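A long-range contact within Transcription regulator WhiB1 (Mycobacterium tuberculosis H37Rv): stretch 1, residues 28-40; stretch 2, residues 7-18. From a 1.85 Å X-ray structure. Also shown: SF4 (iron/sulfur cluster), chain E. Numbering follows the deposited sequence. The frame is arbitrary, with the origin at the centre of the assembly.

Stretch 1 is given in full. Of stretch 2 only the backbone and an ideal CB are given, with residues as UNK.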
ATOM      1  N   ALA A  28      15.280 -10.443   0.283  1.00 22.81           N
ATOM      2  CA  ALA A  28      15.545 -10.375  -1.150  1.00 22.48           C
ATOM      3  C   ALA A  28      14.583  -9.440  -1.856  1.00 20.55           C
ATOM      4  O   ALA A  28      15.000  -8.640  -2.702  1.00 19.82           O
ATOM      5  CB  ALA A  28      15.472 -11.770  -1.774  1.00 24.64           C
ATOM      6  N   GLN A  29      13.290  -9.514  -1.530  1.00 23.74           N
ATOM      7  CA  GLN A  29      12.349  -8.653  -2.235  1.00 20.72           C
ATOM      8  C   GLN A  29      12.527  -7.192  -1.830  1.00 19.09           C
ATOM      9  O   GLN A  29      12.397  -6.292  -2.671  1.00 18.48           O
ATOM     10  CB  GLN A  29      10.905  -9.109  -2.011  1.00 21.12           C
ATOM     11  CG  GLN A  29       9.944  -8.329  -2.903  1.00 23.47           C
ATOM     12  CD  GLN A  29       8.527  -8.862  -2.863  1.00 28.33           C
ATOM     13  OE1 GLN A  29       8.289 -10.004  -2.465  1.00 27.25           O
ATOM     14  NE2 GLN A  29       7.570  -8.024  -3.265  1.00 26.39           N
ATOM     15  N   ILE A  30      12.782  -6.925  -0.546  1.00 16.97           N
ATOM     16  CA  ILE A  30      13.054  -5.553  -0.131  1.00 15.90           C
ATOM     17  C   ILE A  30      14.263  -5.019  -0.885  1.00 15.97           C
ATOM     18  O   ILE A  30      14.266  -3.873  -1.346  1.00 15.36           O
ATOM     19  CB  ILE A  30      13.273  -5.493   1.394  1.00 16.38           C
ATOM     20  CG1 ILE A  30      11.957  -5.738   2.138  1.00 16.56           C
ATOM     21  CG2 ILE A  30      13.935  -4.183   1.812  1.00 15.93           C
ATOM     22  CD1 ILE A  30      12.119  -5.874   3.610  1.00 17.72           C
ATOM     23  N   ALA A  31      15.307  -5.849  -1.029  1.00 17.14           N
ATOM     24  CA  ALA A  31      16.487  -5.430  -1.780  1.00 17.71           C
ATOM     25  C   ALA A  31      16.148  -5.145  -3.239  1.00 17.62           C
ATOM     26  O   ALA A  31      16.618  -4.149  -3.807  1.00 17.75           O
ATOM     27  CB  ALA A  31      17.581  -6.499  -1.668  1.00 19.43           C
ATOM     28  N   ASP A  32      15.338  -6.011  -3.865  1.00 19.05           N
ATOM     29  CA  ASP A  32      14.952  -5.804  -5.262  1.00 19.47           C
ATOM     30  C   ASP A  32      14.192  -4.486  -5.447  1.00 19.11           C
ATOM     31  O   ASP A  32      14.410  -3.771  -6.436  1.00 19.72           O
ATOM     32  CB  ASP A  32      14.105  -6.984  -5.753  1.00 20.34           C
ATOM     33  CG  ASP A  32      14.907  -8.274  -5.911  1.00 22.28           C
ATOM     34  OD1 ASP A  32      16.142  -8.220  -6.020  1.00 23.53           O
ATOM     35  OD2 ASP A  32      14.284  -9.353  -5.972  1.00 26.42           O
ATOM     36  N   ALA A  33      13.284  -4.154  -4.517  1.00 16.99           N
ATOM     37  CA  ALA A  33      12.610  -2.854  -4.572  1.00 16.97           C
ATOM     38  C   ALA A  33      13.589  -1.689  -4.367  1.00 17.66           C
ATOM     39  O   ALA A  33      13.540  -0.666  -5.081  1.00 17.16           O
ATOM     40  CB  ALA A  33      11.493  -2.801  -3.533  1.00 15.52           C
ATOM     41  N   LYS A  34      14.465  -1.808  -3.366  1.00 18.88           N
ATOM     42  CA  LYS A  34      15.438  -0.756  -3.105  1.00 20.33           C
ATOM     43  C   LYS A  34      16.345  -0.518  -4.306  1.00 23.71           C
ATOM     44  O   LYS A  34      16.783   0.611  -4.525  1.00 23.25           O
ATOM     45  CB  LYS A  34      16.282  -1.106  -1.885  1.00 19.05           C
ATOM     46  CG  LYS A  34      15.588  -0.946  -0.556  1.00 18.32           C
ATOM     47  CD  LYS A  34      16.554  -1.304   0.577  1.00 19.15           C
ATOM     48  CE  LYS A  34      15.926  -1.022   1.922  1.00 21.21           C
ATOM     49  NZ  LYS A  34      16.888  -1.191   3.032  1.00 24.02           N
ATOM     50  N   LEU A  35      16.660  -1.567  -5.071  1.00 21.38           N
ATOM     51  CA  LEU A  35      17.460  -1.381  -6.279  1.00 26.19           C
ATOM     52  C   LEU A  35      16.771  -0.451  -7.266  1.00 29.82           C
ATOM     53  O   LEU A  35      17.438   0.321  -7.966  1.00 31.79           O
ATOM     54  CB  LEU A  35      17.748  -2.722  -6.945  1.00 26.37           C
ATOM     55  CG  LEU A  35      18.820  -3.565  -6.258  1.00 25.66           C
ATOM     56  CD1 LEU A  35      19.017  -4.865  -7.009  1.00 26.66           C
ATOM     57  CD2 LEU A  35      20.109  -2.799  -6.162  1.00 26.42           C
ATOM     58  N   VAL A  36      15.443  -0.526  -7.359  1.00 22.26           N
ATOM     59  CA  VAL A  36      14.703   0.417  -8.193  1.00 29.01           C
ATOM     60  C   VAL A  36      14.834   1.822  -7.629  1.00 23.53           C
ATOM     61  O   VAL A  36      15.158   2.777  -8.349  1.00 28.04           O
ATOM     62  CB  VAL A  36      13.225  -0.002  -8.313  1.00 29.50           C
ATOM     63  CG1 VAL A  36      12.465   0.988  -9.197  1.00 32.05           C
ATOM     64  CG2 VAL A  36      13.102  -1.426  -8.849  1.00 22.07           C
ATOM     65  N   CYS A  37      14.590   1.971  -6.326  1.00 23.48           N
ATOM     66  CA  CYS A  37      14.692   3.306  -5.730  1.00 24.04           C
ATOM     67  C   CYS A  37      16.076   3.921  -5.936  1.00 28.24           C
ATOM     68  O   CYS A  37      16.207   5.148  -6.055  1.00 30.86           O
ATOM     69  CB  CYS A  37      14.361   3.241  -4.245  1.00 21.28           C
ATOM     70  SG  CYS A  37      12.677   2.719  -3.911  1.00 20.34           S
ATOM     71  N   ASN A  38      17.116   3.091  -5.960  1.00 35.00           N
ATOM     72  CA  ASN A  38      18.489   3.571  -6.068  1.00 37.40           C
ATOM     73  C   ASN A  38      18.792   4.163  -7.437  1.00 38.60           C
ATOM     74  O   ASN A  38      19.762   4.914  -7.577  1.00 42.51           O
ATOM     75  CB  ASN A  38      19.445   2.419  -5.752  1.00 34.86           C
ATOM     76  CG  ASN A  38      19.577   2.171  -4.255  1.00 46.29           C
ATOM     77  OD1 ASN A  38      18.887   2.803  -3.455  1.00 55.37           O
ATOM     78  ND2 ASN A  38      20.424   1.213  -3.874  1.00 42.70           N
ATOM     79  N   ARG A  39      17.990   3.843  -8.452  1.00 29.96           N
ATOM     80  CA  ARG A  39      18.122   4.465  -9.759  1.00 36.38           C
ATOM     81  C   ARG A  39      16.947   5.395 -10.043  1.00 36.84           C
ATOM     82  O   ARG A  39      16.572   5.601 -11.199  1.00 45.40           O
ATOM     83  CB  ARG A  39      18.262   3.414 -10.859  1.00 34.48           C
ATOM     84  CG  ARG A  39      17.146   2.407 -10.951  1.00 37.80           C
ATOM     85  CD  ARG A  39      17.333   1.545 -12.192  1.00 40.79           C
ATOM     86  NE  ARG A  39      16.509   0.338 -12.184  1.00 37.85           N
ATOM     87  CZ  ARG A  39      15.227   0.301 -12.520  1.00 37.11           C
ATOM     88  NH1 ARG A  39      14.599   1.410 -12.885  1.00 46.79           N
ATOM     89  NH2 ARG A  39      14.569  -0.849 -12.487  1.00 46.65           N
ATOM     90  N   CYS A  40      16.373   5.973  -8.991  1.00 34.25           N
ATOM     91  CA  CYS A  40      15.233   6.861  -9.105  1.00 34.44           C
ATOM     92  C   CYS A  40      15.659   8.295  -8.846  1.00 36.77           C
ATOM     93  O   CYS A  40      16.371   8.553  -7.865  1.00 38.66           O
ATOM     94  CB  CYS A  40      14.143   6.457  -8.110  1.00 29.82           C
ATOM     95  SG  CYS A  40      12.612   7.437  -8.224  1.00 34.90           S
ATOM     96  N   UNK A   7       8.821   9.080 -11.243  1.00 42.73           N
ATOM     97  CA  UNK A   7       8.958   7.820 -10.516  1.00 36.91           C
ATOM     98  C   UNK A   7       9.267   6.671 -11.471  1.00 36.52           C
ATOM     99  O   UNK A   7       8.451   6.353 -12.338  1.00 41.25           O
ATOM    100  CB  UNK A   7       7.684   7.519  -9.724  1.00 36.91           C
ATOM    101  N   UNK A   8      10.427   6.026 -11.303  1.00 33.48           N
ATOM    102  CA  UNK A   8      10.765   4.915 -12.195  1.00 37.86           C
ATOM    103  C   UNK A   8      10.023   3.630 -11.838  1.00 37.33           C
ATOM    104  O   UNK A   8       9.872   2.752 -12.700  1.00 35.38           O
ATOM    105  CB  UNK A   8      12.273   4.661 -12.161  1.00 37.86           C
ATOM    106  N   UNK A   9       9.528   3.496 -10.605  1.00 31.62           N
ATOM    107  CA  UNK A   9       8.672   2.358 -10.288  1.00 28.30           C
ATOM    108  C   UNK A   9       7.397   2.340 -11.122  1.00 30.98           C
ATOM    109  O   UNK A   9       6.684   1.329 -11.125  1.00 29.66           O
ATOM    110  CB  UNK A   9       8.314   2.373  -8.801  1.00 28.30           C
ATOM    111  N   UNK A  10       7.073   3.442 -11.798  1.00 43.06           N
ATOM    112  CA  UNK A  10       5.949   3.424 -12.719  1.00 40.35           C
ATOM    113  C   UNK A  10       6.138   2.401 -13.826  1.00 43.56           C
ATOM    114  O   UNK A  10       5.164   2.057 -14.502  1.00 45.78           O
ATOM    115  CB  UNK A  10       5.743   4.814 -13.325  1.00 40.35           C
ATOM    116  N   UNK A  11       7.364   1.910 -14.040  1.00 41.44           N
ATOM    117  CA  UNK A  11       7.609   0.907 -15.071  1.00 44.90           C
ATOM    118  C   UNK A  11       7.859  -0.479 -14.485  1.00 41.05           C
ATOM    119  O   UNK A  11       8.390  -1.351 -15.177  1.00 49.49           O
ATOM    120  CB  UNK A  11       8.802   1.326 -15.932  1.00 44.90           C
ATOM    121  N   UNK A  12       7.463  -0.708 -13.238  1.00 43.65           N
ATOM    122  CA  UNK A  12       7.705  -1.963 -12.539  1.00 37.60           C
ATOM    123  C   UNK A  12       6.382  -2.567 -12.075  1.00 39.98           C
ATOM    124  O   UNK A  12       5.332  -1.919 -12.089  1.00 37.29           O
ATOM    125  CB  UNK A  12       8.643  -1.747 -11.350  1.00 37.60           C
ATOM    126  N   UNK A  13       6.444  -3.835 -11.685  1.00 33.03           N
ATOM    127  CA  UNK A  13       5.352  -4.479 -10.968  1.00 36.43           C
ATOM    128  C   UNK A  13       5.113  -3.757  -9.645  1.00 33.07           C
ATOM    129  O   UNK A  13       6.017  -3.727  -8.801  1.00 29.48           O
ATOM    130  CB  UNK A  13       5.655  -5.960 -10.730  1.00 36.43           C
ATOM    131  N   UNK A  14       3.936  -3.157  -9.424  1.00 28.93           N
ATOM    132  CA  UNK A  14       3.714  -2.430  -8.160  1.00 26.12           C
ATOM    133  C   UNK A  14       3.893  -3.292  -6.922  1.00 24.65           C
ATOM    134  O   UNK A  14       4.347  -2.789  -5.884  1.00 22.53           O
ATOM    135  CB  UNK A  14       2.306  -1.832  -8.147  1.00 26.12           C
ATOM    136  N   UNK A  15       3.587  -4.591  -7.011  1.00 21.92           N
ATOM    137  CA  UNK A  15       3.695  -5.470  -5.852  1.00 21.99           C
ATOM    138  C   UNK A  15       5.126  -5.685  -5.413  1.00 23.33           C
ATOM    139  O   UNK A  15       5.347  -6.189  -4.306  1.00 19.49           O
ATOM    140  CB  UNK A  15       3.048  -6.822  -6.157  1.00 21.99           C
ATOM    141  N   UNK A  16       6.094  -5.348  -6.266  1.00 22.59           N
ATOM    142  CA  UNK A  16       7.485  -5.415  -5.843  1.00 22.31           C
ATOM    143  C   UNK A  16       7.716  -4.538  -4.628  1.00 20.12           C
ATOM    144  O   UNK A  16       8.553  -4.858  -3.774  1.00 21.33           O
ATOM    145  CB  UNK A  16       8.417  -4.998  -6.983  1.00 22.31           C
ATOM    146  N   UNK A  17       6.960  -3.456  -4.504  1.00 19.35           N
ATOM    147  CA  UNK A  17       7.200  -2.519  -3.419  1.00 18.10           C
ATOM    148  C   UNK A  17       6.412  -2.869  -2.179  1.00 19.70           C
ATOM    149  O   UNK A  17       6.476  -2.134  -1.194  1.00 19.09           O
ATOM    150  CB  UNK A  17       6.857  -1.096  -3.864  1.00 18.10           C
ATOM    151  N   UNK A  18       5.719  -4.008  -2.180  1.00 15.84           N
ATOM    152  CA  UNK A  18       4.948  -4.458  -1.026  1.00 16.43           C
ATOM    153  C   UNK A  18       5.275  -5.917  -0.730  1.00 17.36           C
ATOM    154  O   UNK A  18       4.443  -6.809  -0.935  1.00 18.83           O
ATOM    155  CB  UNK A  18       3.448  -4.280  -1.269  1.00 16.43           C
TER
HETATM  156 FE1  SF4 E 101       9.222   4.622  -6.741  1.00 25.40          FE
HETATM  157 FE2  SF4 E 101      11.331   4.106  -5.102  1.00 21.46          FE
HETATM  158 FE3  SF4 E 101       9.724   6.276  -4.619  1.00 23.82          FE
HETATM  159 FE4  SF4 E 101      11.370   6.273  -6.787  1.00 27.11          FE
HETATM  160  S1  SF4 E 101      12.005   6.214  -4.615  1.00 26.48           S
HETATM  161  S2  SF4 E 101       9.199   6.905  -6.736  1.00 25.45           S
HETATM  162  S3  SF4 E 101      11.335   4.062  -7.357  1.00 25.14           S
HETATM  163  S4  SF4 E 101       9.101   4.079  -4.537  1.00 22.92           S

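Stretch 1 is helical over most of its length, with Arg39 and Cys40 beyond the helix, and it offers stretch 2 an apolar strip, Ala33 and Val36, with the amide of Gln29 toward one end and the guanidinium of Arg39 toward the other, and an iron-sulfur cluster alongside.

Position 7 points its CB away from the helix, and the cluster lies close by, so little bulk is invited. It is Ala7, whose CB sits 3.4 Å from SF4 S2.

Position 8 aims toward stretch 1, its ideal CB 4.7 Å from Val36 CG1 and 4.1 Å from Arg39 NH1. A compact aliphatic suits it: valine, isoleucine, perhaps leucine. Val8 is found, and its CG2 reaches Val36 CG1 at 3.7 Å and Cys40 CB at 3.8 Å.

Position 9 points sideways to the helix. Cys37 SG and Cys40 SG already hold FE2 and FE4, while FE1 lies on this side without a ligand from stretch 1; a metal-binding side chain, cysteine above all, is the natural choice. Cys9 takes the p rotamer and binds FE1 through SG at 2.3 Å.

Positions 10 and 11 have nothing of the helix near their ideal CB atoms and tolerate many residues; they are Arg10 and Asp11.

Position 12 turns back toward stretch 1, with Val36 CG2 5.1 Å from its ideal CB and the Arg39 guanidinium farther out. The best candidate has an aliphatic stem and an acidic end; glutamine could also offer an acceptor. Glu12 lays CG 4.0 Å from Val36 CG1, and its OE2 accepts a hydrogen bond from Arg39 NH2 at 2.9 Å, nearly straight, within a salt bridge at the guanidinium edge.

Positions 13 and 14 leave the helix, and their ideal CB atoms touch nothing there. A side-chain acceptor at 13 could hold the start of the 3-10 turn, and phi near -58° permits proline at 14. Asp13 OD1 accepts from the backbone N of position 15 at 3.1 Å, and Pro14 follows.

Position 15 turns its CB sideways, with nothing of the helix within 5.5 Å, so many polar residues would do. It is Glu15, which contributes its backbone: a water donates to its O and accepts from Gln29 NE2.

Position 16 starts sideways, its ideal CB 5.1 Å from Ala33 CB and 4.9 Å from Gln29 NE2, so a branched aliphatic or methionine could bend inward. Leu16 places CD2 3.9 Å from Val36 CG2 and CD1 3.7 Å from Asp32 CB; its O accepts a weak hydrogen bond from Gln29 NE2 at 3.4 Å.

Position 17 points away, its ideal CB 5.0 Å from Ala33 CB, so a side chain must bend back to reach the helix; phenylalanine, leucine or methionine could do so. Phe17 does, its CD2 3.8 Å from Ala33 CB, its CZ 3.7 Å from Val36 CG1 and its edge presented to Cys37 SG.

Position 18 faces away and is loosely constrained; it is Phe18.

Stretch 2 7-18: AVCRDEDPELFF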
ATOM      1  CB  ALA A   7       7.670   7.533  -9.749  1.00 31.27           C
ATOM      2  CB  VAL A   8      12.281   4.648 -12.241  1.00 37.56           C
ATOM      3  CG1 VAL A   8      13.012   5.878 -12.756  1.00 35.78           C
ATOM      4  CG2 VAL A   8      12.812   4.244 -10.889  1.00 31.99           C
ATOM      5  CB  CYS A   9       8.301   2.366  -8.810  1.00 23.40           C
ATOM      6  SG  CYS A   9       7.603   3.907  -8.257  1.00 26.24           S
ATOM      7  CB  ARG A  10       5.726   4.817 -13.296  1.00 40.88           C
ATOM      8  CG  ARG A  10       5.046   5.738 -12.312  1.00 42.01           C
ATOM      9  CD  ARG A  10       5.182   7.193 -12.717  1.00 56.31           C
ATOM     10  NE  ARG A  10       4.428   7.496 -13.927  1.00 57.07           N
ATOM     11  CZ  ARG A  10       3.128   7.774 -13.945  1.00 58.86           C
ATOM     12  NH1 ARG A  10       2.522   8.039 -15.093  1.00 65.68           N
ATOM     13  NH2 ARG A  10       2.432   7.781 -12.816  1.00 61.50           N
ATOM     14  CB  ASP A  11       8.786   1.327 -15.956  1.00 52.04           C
ATOM     15  CG  ASP A  11       8.493   2.577 -16.765  1.00 64.83           C
ATOM     16  OD1 ASP A  11       7.470   2.605 -17.484  1.00 60.76           O
ATOM     17  OD2 ASP A  11       9.290   3.535 -16.681  1.00 70.43           O
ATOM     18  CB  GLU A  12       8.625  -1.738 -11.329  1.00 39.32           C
ATOM     19  CG  GLU A  12       9.888  -0.944 -11.635  1.00 45.20           C
ATOM     20  CD  GLU A  12      10.965  -1.781 -12.299  1.00 49.50           C
ATOM     21  OE1 GLU A  12      11.013  -3.005 -12.039  1.00 43.76           O
ATOM     22  OE2 GLU A  12      11.769  -1.216 -13.075  1.00 55.49           O
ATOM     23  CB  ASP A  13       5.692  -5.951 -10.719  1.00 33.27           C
ATOM     24  CG  ASP A  13       4.566  -6.722 -10.040  1.00 41.27           C
ATOM     25  OD1 ASP A  13       3.527  -6.122  -9.667  1.00 36.15           O
ATOM     26  OD2 ASP A  13       4.737  -7.949  -9.867  1.00 36.12           O
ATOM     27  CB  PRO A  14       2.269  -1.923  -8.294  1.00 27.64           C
ATOM     28  CG  PRO A  14       1.993  -1.925  -9.752  1.00 33.69           C
ATOM     29  CD  PRO A  14       2.787  -3.052 -10.338  1.00 32.85           C
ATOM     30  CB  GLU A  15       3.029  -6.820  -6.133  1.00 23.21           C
ATOM     31  CG  GLU A  15       1.535  -6.786  -5.865  1.00 24.56           C
ATOM     32  CD  GLU A  15       1.211  -6.638  -4.386  1.00 29.30           C
ATOM     33  OE1 GLU A  15       1.184  -7.678  -3.684  1.00 27.40           O
ATOM     34  OE2 GLU A  15       1.003  -5.491  -3.916  1.00 25.95           O
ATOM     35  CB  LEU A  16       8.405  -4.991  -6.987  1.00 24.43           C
ATOM     36  CG  LEU A  16       9.896  -4.854  -6.684  1.00 26.26           C
ATOM     37  CD1 LEU A  16      10.495  -6.213  -6.331  1.00 27.88           C
ATOM     38  CD2 LEU A  16      10.607  -4.219  -7.867  1.00 25.48           C
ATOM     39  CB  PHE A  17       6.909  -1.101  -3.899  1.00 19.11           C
ATOM     40  CG  PHE A  17       7.845  -0.680  -4.974  1.00 18.29           C
ATOM     41  CD1 PHE A  17       7.576  -0.993  -6.296  1.00 22.17           C
ATOM     42  CD2 PHE A  17       9.051  -0.101  -4.654  1.00 18.37           C
ATOM     43  CE1 PHE A  17       8.461  -0.662  -7.280  1.00 21.61           C
ATOM     44  CE2 PHE A  17       9.948   0.240  -5.635  1.00 20.58           C
ATOM     45  CZ  PHE A  17       9.660  -0.048  -6.947  1.00 21.77           C
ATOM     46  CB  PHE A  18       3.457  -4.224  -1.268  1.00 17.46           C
ATOM     47  CG  PHE A  18       3.100  -2.774  -1.229  1.00 17.03           C
ATOM     48  CD1 PHE A  18       3.249  -1.976  -2.360  1.00 16.93           C
ATOM     49  CD2 PHE A  18       2.722  -2.180  -0.032  1.00 17.11           C
ATOM     50  CE1 PHE A  18       2.969  -0.614  -2.308  1.00 17.01           C
ATOM     51  CE2 PHE A  18       2.463  -0.826   0.035  1.00 17.06           C
ATOM     52  CZ  PHE A  18       2.581  -0.041  -1.105  1.00 17.03           C
TER
HETATM   53  O   HOH W   1       5.104  -8.978  -3.280  1.00 30.32           O
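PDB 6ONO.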